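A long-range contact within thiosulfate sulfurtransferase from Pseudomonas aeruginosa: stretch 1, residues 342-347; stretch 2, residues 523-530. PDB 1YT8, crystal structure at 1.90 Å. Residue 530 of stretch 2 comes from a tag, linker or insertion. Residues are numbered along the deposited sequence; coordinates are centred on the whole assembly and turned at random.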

# COMPACT_ATOMS: atom_id res chain seq x y z
N LEU A 342 9.11 -4.90 11.16
CA LEU A 342 9.92 -4.42 10.03
C LEU A 342 11.37 -4.92 10.17
O LEU A 342 12.03 -5.23 9.18
N ALA A 343 11.85 -5.00 11.41
CA ALA A 343 13.21 -5.48 11.67
C ALA A 343 13.31 -6.95 11.27
O ALA A 343 14.30 -7.38 10.67
N GLN A 344 12.28 -7.72 11.59
CA GLN A 344 12.25 -9.14 11.28
C GLN A 344 12.12 -9.36 9.77
O GLN A 344 12.47 -10.42 9.26
N MSE A 345 11.64 -8.34 9.07
CA MSE A 345 11.52 -8.42 7.62
C MSE A 345 12.80 -7.87 6.99
O MSE A 345 12.83 -7.54 5.80
N GLY A 346 13.85 -7.77 7.81
CA GLY A 346 15.15 -7.31 7.35
C GLY A 346 15.42 -5.83 7.21
O GLY A 346 16.47 -5.45 6.69
N TRP A 347 14.50 -4.98 7.67
CA TRP A 347 14.71 -3.54 7.55
C TRP A 347 15.54 -2.95 8.68
O TRP A 347 15.49 -3.42 9.82
N THR A 523 16.96 -14.18 -0.95
CA THR A 523 17.53 -12.84 -0.79
C THR A 523 16.80 -11.97 0.24
O THR A 523 17.17 -10.82 0.46
N HIS A 524 15.77 -12.52 0.87
CA HIS A 524 14.97 -11.77 1.83
C HIS A 524 15.64 -11.39 3.15
O HIS A 524 15.48 -10.28 3.64
N GLY A 525 16.39 -12.32 3.73
CA GLY A 525 17.05 -12.02 4.99
C GLY A 525 16.10 -11.92 6.18
O GLY A 525 16.44 -11.33 7.21
N PHE A 526 14.91 -12.49 6.05
CA PHE A 526 13.93 -12.45 7.13
C PHE A 526 14.36 -13.36 8.28
O PHE A 526 15.05 -14.35 8.07
N PHE A 527 13.92 -13.02 9.49
CA PHE A 527 14.17 -13.84 10.67
C PHE A 527 12.97 -13.62 11.59
O PHE A 527 12.30 -12.60 11.49
N VAL A 528 12.68 -14.59 12.45
CA VAL A 528 11.56 -14.49 13.37
C VAL A 528 12.07 -14.68 14.80
O VAL A 528 12.62 -15.73 15.13
N ILE A 529 11.88 -13.67 15.64
CA ILE A 529 12.34 -13.73 17.02
C ILE A 529 11.54 -14.70 17.88
O ILE A 529 10.40 -15.05 17.57
N GLU A 530 12.18 -15.13 18.97
CA GLU A 530 11.61 -16.05 19.95
C GLU A 530 11.40 -17.45 19.40
O GLU A 530 12.28 -18.30 19.52

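This is a small contact in which the end of a helix docks onto an irregular strand-free segment, with one residue, Gln344, satisfying two backbone amides while the Phe527 ring packs on the last helical residue and the Phe526 ring meets the turn beyond it. The two stretches bury 368 Å² between them, and Gln344 is the most heavily covered residue.

Its main chain provides one acceptor: Phe527 N donates to Gln344 O at 3.0 Å, nearly straight at 164°, and Phe526 CA adds a CA-H...O contact to Gln344 O at 3.3 Å. Its side chain provides a second, two residues along. CA-to-CB points sideways, but chi1 m and chi2 t extend the chain so that its amide reaches the other stretch, where Gln344 OE1 accepts from Ile529 N at 3.1 Å. A water donates to Gln344 OE1 at 2.9 Å and to Ile529 O at 3.3 Å, joining the same two residues a second time. Gln344 NE2 is hydrogen-bonded elsewhere in the structure.

Phe527 takes chi1 p, and its ring comes back over the helix: Gln344 CA sits 3.9 Å from the centroid of the Phe527 ring, 15° off the normal, a CH-pi contact over the face. Phe527 CE2 also lies 3.1 Å from Ala343 O. Phe526, with chi1 m, meets the turn differently, presenting its ring edge to a carbonyl, with Phe526 CE1 3.3 Å from Met345 O. The same atom packs 4.0 Å from Met345 CB, while the rest of that selenomethionine (m, t, m) leads away. Within its own stretch, Phe526 N donates to His524 ND1 at 2.9 Å.

Gly346 follows with positive phi, which favours glycine; a CB there would point toward the other stretch and lie only 3.3 Å from His524 O.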

# COMPACT_ATOMS: atom_id res chain seq x y z
CB LEU A 342 9.87 -2.89 9.98
CG LEU A 342 8.50 -2.32 9.59
CD1 LEU A 342 8.39 -0.85 9.96
CD2 LEU A 342 8.28 -2.53 8.10
CB ALA A 343 13.54 -5.31 13.15
CB GLN A 344 11.11 -9.82 12.05
CG GLN A 344 11.43 -9.91 13.55
CD GLN A 344 10.27 -10.38 14.40
OE1 GLN A 344 9.94 -11.57 14.44
NE2 GLN A 344 9.64 -9.45 15.10
CB MSE A 345 10.29 -7.66 7.13
CG MSE A 345 8.99 -8.42 7.37
SE MSE A 345 7.47 -7.64 6.44
CE MSE A 345 7.18 -6.14 7.59
CB TRP A 347 13.37 -2.80 7.53
CG TRP A 347 12.52 -3.06 6.33
CD1 TRP A 347 11.53 -3.99 6.20
CD2 TRP A 347 12.62 -2.39 5.07
NE1 TRP A 347 11.00 -3.94 4.93
CE2 TRP A 347 11.65 -2.97 4.21
CE3 TRP A 347 13.43 -1.36 4.57
CZ2 TRP A 347 11.48 -2.56 2.89
CZ3 TRP A 347 13.25 -0.95 3.25
CH2 TRP A 347 12.28 -1.55 2.43
CB THR A 523 17.53 -12.08 -2.13
OG1 THR A 523 16.18 -11.75 -2.49
CG2 THR A 523 18.14 -12.93 -3.24
CB HIS A 524 13.66 -12.52 2.10
CG HIS A 524 13.86 -13.94 2.55
ND1 HIS A 524 14.17 -14.27 3.85
CD2 HIS A 524 13.81 -15.11 1.86
CE1 HIS A 524 14.30 -15.58 3.95
NE2 HIS A 524 14.09 -16.11 2.76
CB PHE A 526 12.55 -12.98 6.69
CG PHE A 526 11.90 -12.19 5.58
CD1 PHE A 526 12.29 -10.89 5.29
CD2 PHE A 526 10.85 -12.76 4.87
CE1 PHE A 526 11.62 -10.16 4.30
CE2 PHE A 526 10.18 -12.04 3.88
CZ PHE A 526 10.57 -10.73 3.59
CB PHE A 527 15.50 -13.47 11.35
CG PHE A 527 15.54 -12.09 11.94
CD1 PHE A 527 15.07 -11.85 13.23
CD2 PHE A 527 16.05 -11.02 11.20
CE1 PHE A 527 15.11 -10.56 13.77
CE2 PHE A 527 16.09 -9.74 11.73
CZ PHE A 527 15.62 -9.51 13.02
CB VAL A 528 10.49 -15.56 13.05
CG1 VAL A 528 9.24 -15.32 13.89
CG2 VAL A 528 10.15 -15.54 11.56
CB ILE A 529 12.30 -12.34 17.71
CG1 ILE A 529 10.86 -11.88 17.90
CG2 ILE A 529 13.09 -11.33 16.89
CD1 ILE A 529 10.73 -10.59 18.70
CB GLU A 530 10.30 -15.49 20.50
CG GLU A 530 10.45 -14.10 21.10
CD GLU A 530 9.45 -13.82 22.20
OE1 GLU A 530 9.43 -14.58 23.19
OE2 GLU A 530 8.68 -12.83 22.07
O HOH W 1 8.17 -13.17 16.13